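Local coordinates for protein 5-formaminoimidazole-4-carboxamide-1-(beta)-D-ribofuranosyl 5'-monophosphate synthetase (Methanocaldococcus jannaschii, PDB 2R7L) that catalyses the ATP- and formate-dependent formylation of AICAR to FAICAR in purine biosynthesis, without folates, at residues 25-30 with 90-95; 117-122 with 312-317. All blocks are in the same frame, centred on the assembly; numbering follows the deposited sequence.

Contact 1. Residues 25-30 with 90-95; sequences GSHTSL and VPHGSF. With AMZ (aminoimidazole 4-carboxamide ribonucleotide), chain F.
H27 and S94 bring the two backbones closest, their CA atoms 5.7 Å apart. Segments 25-30 and 90-95 follow strands 20-24 and 87-89, neighbours in the four-stranded parallel sheet of the Rossmann-like N-terminal domain. Each then turns into a helix, 29-38 or 93-99, so the contact is a pair of adjacent strand-to-helix turns, the usual place for a ligand site in this fold. At the first turn, S29 N bonds back to S26 O, with H27 inside the turn.

The H27 side chain lies across the second turn. A first torsion that sets CG anti to the backbone N (chi1 -167°) sends it out toward residues 92-94, where G93 N sits over the middle of one ring face, with G93 CA 3.8 Å from the H27 ring centroid. The ring's edge meets the substrate, H27 CD2 lying 3.5 Å from the ribose ring oxygen O of AMZ. At another corner, H27 ND1 and T28 OG1 share a hydrogen bond of 3.0 Å, which fixes the ring's rotation. An alanine here would probably open a gap between G93 and the ribose and leave T28 OG1 without this mate.

H27 CB also covers H92, resting 3.7 Å from its ring centroid. The two imidazoles run nearly parallel, planes 19° apart, but are slid so far that they barely overlap. H92 NE2 bonds to L24 O, which anchors this second ring at the end of strand 20-24.

S94 is the serine that reaches the phosphate. It donates to OP1 of AMZ, though the modelled separation is too short to be trusted, while R264 and S266 of the second subunit also bond the ligand. S26 OG in turn donates to S94 OG at 3.2 Å.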
loop_
_atom_site.group_PDB
_atom_site.type_symbol
_atom_site.label_atom_id
_atom_site.label_comp_id
_atom_site.label_asym_id
_atom_site.label_seq_id
_atom_site.Cartn_x
_atom_site.Cartn_y
_atom_site.Cartn_z
ATOM N N GLY A 25 9.418 -1.877 -28.166
ATOM C CA GLY A 25 9.980 -2.652 -27.077
ATOM C C GLY A 25 11.491 -2.543 -26.943
ATOM O O GLY A 25 12.222 -3.461 -27.305
ATOM N N SER A 26 11.951 -1.425 -26.388
ATOM C CA SER A 26 13.373 -1.188 -26.185
ATOM C C SER A 26 13.569 0.128 -25.458
ATOM O O SER A 26 12.605 0.845 -25.188
ATOM C CB SER A 26 14.102 -1.119 -27.535
ATOM O OG SER A 26 15.504 -1.057 -27.336
ATOM N N HIS A 27 14.831 0.446 -25.166
ATOM C CA HIS A 27 15.225 1.748 -24.620
ATOM C C HIS A 27 14.725 1.997 -23.197
ATOM O O HIS A 27 15.484 1.866 -22.241
ATOM C CB HIS A 27 14.778 2.886 -25.533
ATOM C CG HIS A 27 15.415 4.198 -25.207
ATOM N ND1 HIS A 27 14.760 5.191 -24.513
ATOM C CD2 HIS A 27 16.655 4.679 -25.472
ATOM C CE1 HIS A 27 15.564 6.230 -24.368
ATOM N NE2 HIS A 27 16.721 5.944 -24.939
ATOM N N THR A 28 13.451 2.371 -23.075
ATOM C CA THR A 28 12.831 2.661 -21.784
ATOM C C THR A 28 11.410 2.093 -21.706
ATOM O O THR A 28 10.637 2.459 -20.826
ATOM C CB THR A 28 12.759 4.180 -21.536
ATOM O OG1 THR A 28 12.372 4.847 -22.747
ATOM C CG2 THR A 28 14.114 4.723 -21.071
ATOM N N SER A 29 11.070 1.193 -22.622
ATOM C CA SER A 29 9.689 0.740 -22.753
ATOM C C SER A 29 9.161 0.028 -21.502
ATOM O O SER A 29 7.978 0.127 -21.182
ATOM C CB SER A 29 9.528 -0.154 -23.978
ATOM O OG SER A 29 10.182 -1.391 -23.771
ATOM N N LEU A 30 10.032 -0.679 -20.791
ATOM C CA LEU A 30 9.594 -1.450 -19.620
ATOM C C LEU A 30 8.791 -0.629 -18.617
ATOM O O LEU A 30 7.759 -1.090 -18.143
ATOM C CB LEU A 30 10.761 -2.145 -18.929
ATOM C CG LEU A 30 11.252 -3.411 -19.637
ATOM C CD1 LEU A 30 12.464 -3.991 -18.930
ATOM C CD2 LEU A 30 10.145 -4.427 -19.730
ATOM N N VAL A 90 4.321 6.627 -27.315
ATOM C CA VAL A 90 5.315 7.333 -26.502
ATOM C C VAL A 90 6.695 7.138 -27.139
ATOM O O VAL A 90 7.203 6.017 -27.219
ATOM C CB VAL A 90 5.307 6.858 -25.028
ATOM C CG1 VAL A 90 6.434 7.515 -24.235
ATOM C CG2 VAL A 90 3.956 7.170 -24.384
ATOM N N PRO A 91 7.288 8.232 -27.629
ATOM C CA PRO A 91 8.538 8.131 -28.363
ATOM C C PRO A 91 9.746 8.005 -27.440
ATOM O O PRO A 91 9.738 8.517 -26.313
ATOM C CB PRO A 91 8.594 9.457 -29.120
ATOM C CG PRO A 91 7.913 10.413 -28.211
ATOM C CD PRO A 91 6.819 9.627 -27.524
ATOM N N HIS A 92 10.771 7.319 -27.925
ATOM C CA HIS A 92 12.036 7.221 -27.218
ATOM C C HIS A 92 13.212 6.973 -28.173
ATOM O O HIS A 92 13.022 6.754 -29.374
ATOM C CB HIS A 92 11.966 6.140 -26.140
ATOM C CG HIS A 92 11.652 4.774 -26.661
ATOM N ND1 HIS A 92 12.396 4.163 -27.646
ATOM C CD2 HIS A 92 10.700 3.880 -26.303
ATOM C CE1 HIS A 92 11.909 2.959 -27.884
ATOM N NE2 HIS A 92 10.877 2.764 -27.083
ATOM N N GLY A 93 14.421 7.001 -27.616
ATOM C CA GLY A 93 15.660 6.852 -28.382
ATOM C C GLY A 93 15.654 5.804 -29.477
ATOM O O GLY A 93 15.899 6.124 -30.642
ATOM N N SER A 94 15.382 4.556 -29.105
ATOM C CA SER A 94 15.398 3.445 -30.050
ATOM C C SER A 94 14.313 3.573 -31.102
ATOM O O SER A 94 14.480 3.103 -32.226
ATOM C CB SER A 94 15.221 2.107 -29.333
ATOM O OG SER A 94 16.311 1.828 -28.484
ATOM N N PHE A 95 13.193 4.185 -30.725
ATOM C CA PHE A 95 12.073 4.331 -31.639
ATOM C C PHE A 95 12.400 5.328 -32.739
ATOM O O PHE A 95 12.194 5.052 -33.921
ATOM C CB PHE A 95 10.808 4.775 -30.907
ATOM C CG PHE A 95 9.708 5.210 -31.830
ATOM C CD1 PHE A 95 9.005 4.272 -32.576
ATOM C CD2 PHE A 95 9.391 6.549 -31.971
ATOM C CE1 PHE A 95 8.002 4.662 -33.438
ATOM C CE2 PHE A 95 8.392 6.950 -32.834
ATOM C CZ PHE A 95 7.694 6.005 -33.566
HETATM O O5 AMZ F . 20.667 3.511 -20.309
HETATM C C6 AMZ F . 20.903 4.540 -20.946
HETATM N N2 AMZ F . 21.361 5.668 -20.410
HETATM C C3A AMZ F . 20.692 4.583 -22.451
HETATM C C7A AMZ F . 21.024 5.617 -23.310
HETATM N N3 AMZ F . 21.587 6.785 -22.996
HETATM N N1 AMZ F . 20.165 3.601 -23.171
HETATM C C5 AMZ F . 20.158 4.011 -24.448
HETATM N N AMZ F . 20.683 5.239 -24.529
HETATM C C1 AMZ F . 20.840 6.043 -25.765
HETATM C C2 AMZ F . 22.161 5.772 -26.485
HETATM C C3 AMZ F . 21.766 4.840 -27.615
HETATM O O2 AMZ F . 22.558 5.131 -28.765
HETATM O O1 AMZ F . 22.629 7.017 -27.018
HETATM O O AMZ F . 19.780 5.590 -26.623
HETATM C C AMZ F . 20.327 5.257 -27.903
HETATM C C4 AMZ F . 19.486 4.087 -28.451
HETATM O O3 AMZ F . 19.518 2.992 -27.541
HETATM P P AMZ F . 19.694 1.520 -28.094
HETATM O OP1 AMZ F . 18.564 1.027 -28.922
HETATM O O4 AMZ F . 21.061 1.489 -28.940
HETATM O OP2 AMZ F . 19.936 0.556 -26.814
#

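Contact 2. Residues 117-122 with 312-317. With AMZ (aminoimidazole 4-carboxamide ribonucleotide), chain F.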
loop_
_atom_site.group_PDB
_atom_site.type_symbol
_atom_site.label_atom_id
_atom_site.label_comp_id
_atom_site.label_asym_id
_atom_site.label_seq_id
_atom_site.Cartn_x
_atom_site.Cartn_y
_atom_site.Cartn_z
ATOM N N ARG A 117 8.079 18.377 -33.272
ATOM C CA ARG A 117 9.031 19.245 -33.961
ATOM C C ARG A 117 10.372 19.303 -33.226
ATOM O O ARG A 117 11.431 19.388 -33.848
ATOM C CB ARG A 117 8.462 20.663 -34.101
ATOM C CG ARG A 117 7.161 20.781 -34.898
ATOM C CD ARG A 117 7.374 20.644 -36.407
ATOM N NE ARG A 117 7.091 19.291 -36.883
ATOM C CZ ARG A 117 7.185 18.900 -38.152
ATOM N NH1 ARG A 117 7.560 19.759 -39.094
ATOM N NH2 ARG A 117 6.904 17.644 -38.478
ATOM N N ILE A 118 10.321 19.242 -31.899
ATOM C CA ILE A 118 11.501 19.477 -31.078
ATOM C C ILE A 118 12.450 18.282 -31.028
ATOM O O ILE A 118 13.563 18.386 -30.522
ATOM C CB ILE A 118 11.122 19.944 -29.657
ATOM C CG1 ILE A 118 12.227 20.825 -29.079
ATOM C CG2 ILE A 118 10.797 18.758 -28.753
ATOM C CD1 ILE A 118 11.948 21.317 -27.693
ATOM N N LEU A 119 12.025 17.153 -31.577
ATOM C CA LEU A 119 12.880 15.980 -31.617
ATOM C C LEU A 119 14.079 16.227 -32.531
ATOM O O LEU A 119 15.097 15.538 -32.443
ATOM C CB LEU A 119 12.093 14.750 -32.084
ATOM C CG LEU A 119 10.928 14.279 -31.196
ATOM C CD1 LEU A 119 10.305 13.011 -31.759
ATOM C CD2 LEU A 119 11.372 14.061 -29.758
ATOM N N ARG A 120 13.946 17.215 -33.405
ATOM C CA ARG A 120 14.997 17.545 -34.351
ATOM C C ARG A 120 16.060 18.396 -33.669
ATOM O O ARG A 120 17.236 18.334 -34.014
ATOM C CB ARG A 120 14.416 18.276 -35.560
ATOM C CG ARG A 120 15.190 18.022 -36.828
ATOM C CD ARG A 120 14.556 18.695 -38.017
ATOM N NE ARG A 120 13.766 17.794 -38.858
ATOM C CZ ARG A 120 14.208 16.651 -39.371
ATOM N NH1 ARG A 120 13.413 15.924 -40.142
ATOM N NH2 ARG A 120 15.435 16.221 -39.107
ATOM N N TRP A 121 15.641 19.177 -32.683
ATOM C CA TRP A 121 16.566 19.995 -31.917
ATOM C C TRP A 121 17.435 19.185 -30.952
ATOM O O TRP A 121 18.359 19.723 -30.341
ATOM C CB TRP A 121 15.802 21.082 -31.169
ATOM C CG TRP A 121 15.337 22.185 -32.066
ATOM C CD1 TRP A 121 14.491 22.076 -33.137
ATOM C CD2 TRP A 121 15.698 23.567 -31.979
ATOM N NE1 TRP A 121 14.303 23.309 -33.716
ATOM C CE2 TRP A 121 15.034 24.240 -33.024
ATOM C CE3 TRP A 121 16.519 24.302 -31.116
ATOM C CZ2 TRP A 121 15.166 25.612 -33.229
ATOM C CZ3 TRP A 121 16.647 25.664 -31.316
ATOM C CH2 TRP A 121 15.975 26.305 -32.365
ATOM N N GLU A 122 17.143 17.894 -30.819
ATOM C CA GLU A 122 17.945 17.021 -29.960
ATOM C C GLU A 122 18.900 16.197 -30.807
ATOM O O GLU A 122 19.842 15.600 -30.299
ATOM C CB GLU A 122 17.056 16.090 -29.121
ATOM C CG GLU A 122 16.432 14.940 -29.915
ATOM C CD GLU A 122 15.837 13.843 -29.041
ATOM O OE1 GLU A 122 15.336 12.846 -29.610
ATOM O OE2 GLU A 122 15.869 13.969 -27.795
ATOM N N SER A 312 18.254 15.675 -23.898
ATOM C CA SER A 312 17.249 14.980 -24.695
ATOM C C SER A 312 15.936 15.748 -24.604
ATOM O O SER A 312 15.691 16.460 -23.626
ATOM C CB SER A 312 17.054 13.556 -24.196
ATOM O OG SER A 312 18.296 12.879 -24.120
ATOM N N ALA A 313 15.100 15.614 -25.628
ATOM C CA ALA A 313 13.839 16.346 -25.678
ATOM C C ALA A 313 12.682 15.382 -25.453
ATOM O O ALA A 313 11.515 15.772 -25.446
ATOM C CB ALA A 313 13.695 17.067 -27.007
ATOM N N ARG A 314 13.027 14.110 -25.289
ATOM C CA ARG A 314 12.074 13.100 -24.870
ATOM C C ARG A 314 12.691 12.282 -23.732
ATOM O O ARG A 314 13.637 12.731 -23.091
ATOM C CB ARG A 314 11.652 12.224 -26.049
ATOM C CG ARG A 314 12.749 11.978 -27.055
ATOM C CD ARG A 314 13.807 11.084 -26.480
ATOM N NE ARG A 314 14.960 10.999 -27.362
ATOM C CZ ARG A 314 16.000 10.203 -27.148
ATOM N NH1 ARG A 314 17.012 10.191 -28.007
ATOM N NH2 ARG A 314 16.022 9.420 -26.077
ATOM N N VAL A 315 12.165 11.092 -23.479
ATOM C CA VAL A 315 12.612 10.318 -22.328
ATOM C C VAL A 315 14.031 9.787 -22.543
ATOM O O VAL A 315 14.327 9.221 -23.588
ATOM C CB VAL A 315 11.623 9.174 -21.986
ATOM C CG1 VAL A 315 11.586 8.121 -23.098
ATOM C CG2 VAL A 315 11.951 8.554 -20.627
ATOM N N ASP A 316 14.898 10.005 -21.552
ATOM C CA ASP A 316 16.275 9.511 -21.573
ATOM C C ASP A 316 16.387 8.119 -20.944
ATOM O O ASP A 316 15.668 7.791 -19.993
ATOM C CB ASP A 316 17.198 10.498 -20.846
ATOM C CG ASP A 316 18.641 10.005 -20.765
ATOM O OD1 ASP A 316 19.456 10.409 -21.621
ATOM O OD2 ASP A 316 18.959 9.206 -19.857
ATOM N N GLY A 317 17.304 7.311 -21.466
ATOM C CA GLY A 317 17.472 5.928 -21.014
ATOM C C GLY A 317 17.741 5.759 -19.529
ATOM O O GLY A 317 17.471 4.704 -18.962
HETATM O O5 AMZ F . 20.667 3.511 -20.309
HETATM C C6 AMZ F . 20.903 4.540 -20.946
HETATM N N2 AMZ F . 21.361 5.668 -20.410
HETATM C C3A AMZ F . 20.692 4.583 -22.451
HETATM C C7A AMZ F . 21.024 5.617 -23.310
HETATM N N3 AMZ F . 21.587 6.785 -22.996
HETATM N N1 AMZ F . 20.165 3.601 -23.171
HETATM C C5 AMZ F . 20.158 4.011 -24.448
HETATM N N AMZ F . 20.683 5.239 -24.529
HETATM C C1 AMZ F . 20.840 6.043 -25.765
HETATM C C2 AMZ F . 22.161 5.772 -26.485
HETATM C C3 AMZ F . 21.766 4.840 -27.615
HETATM O O2 AMZ F . 22.558 5.131 -28.765
HETATM O O1 AMZ F . 22.629 7.017 -27.018
HETATM O O AMZ F . 19.780 5.590 -26.623
HETATM C C AMZ F . 20.327 5.257 -27.903
HETATM C C4 AMZ F . 19.486 4.087 -28.451
HETATM O O3 AMZ F . 19.518 2.992 -27.541
HETATM P P AMZ F . 19.694 1.520 -28.094
HETATM O OP1 AMZ F . 18.564 1.027 -28.922
HETATM O O4 AMZ F . 21.061 1.489 -28.940
HETATM O OP2 AMZ F . 19.936 0.556 -26.814
#
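E122 reaches from segment 117-122 to grip A313 and R314. Its CB lies 4.0 Å from A313 N, the group that OE2 of the same side chain bonds. CG stands between the backbone N and the carbonyl carbon (chi1 74°), and from there the chain runs extended, carrying CD to within 3.4 Å of R314 NE. At the tip the carboxylate divides its work. OE1 accepts R314 NE at 2.9 Å through its syn lone pair; the hydrogen bond within this salt bridge is nearly straight, 168° at the hydrogen, and OE1 lies close to the guanidinium plane. The two flat groups are nonetheless almost perpendicular, 86° apart. OE2 takes A313 N at 2.8 Å, met on its anti side and somewhat out of the carboxylate plane. One acid thus ties down both a main-chain N-H and a cation.

R314 is steadied further by its own segment, NH2 donating to V315 O at 3.0 Å. Apolar packing closes the flank: L119 CD2 touches R314 CG at 3.7 Å, the two side chains crossing at about a right angle, and I118 CG2 meets A313 CB at 3.8 Å.

Beyond R314, D316 forms a salt bridge with R228. The contact pins the start of the loop that leaves strand 306-312, which carries E310, a predicted magnesium ligand, and runs on to G317 in the AMZ pocket, beside the ATP-grasp active site.

Overall arrangement
Both contacts are buried near the middle of the chain, but contact 1 meets AMZ with H27 and S94, contact 2 only through G317 at the end of its second segment. In contact 1 every touching residue is buried, and two turns of the Rossmann-like sheet meet through histidine faces and serine hydroxyls. Contact 2 is partly open at E122 and R314, where a charged pair joins the loop between helices 101-106 and 125-135 to the loop after strand 306-312. No secondary-structure element is shared, yet the contacts abut: R314 NH2 lies 3.3 Å from G93 N. A second subunit reaches contact 1, whereas the segments of contact 2 meet no other protein chain of the assembly.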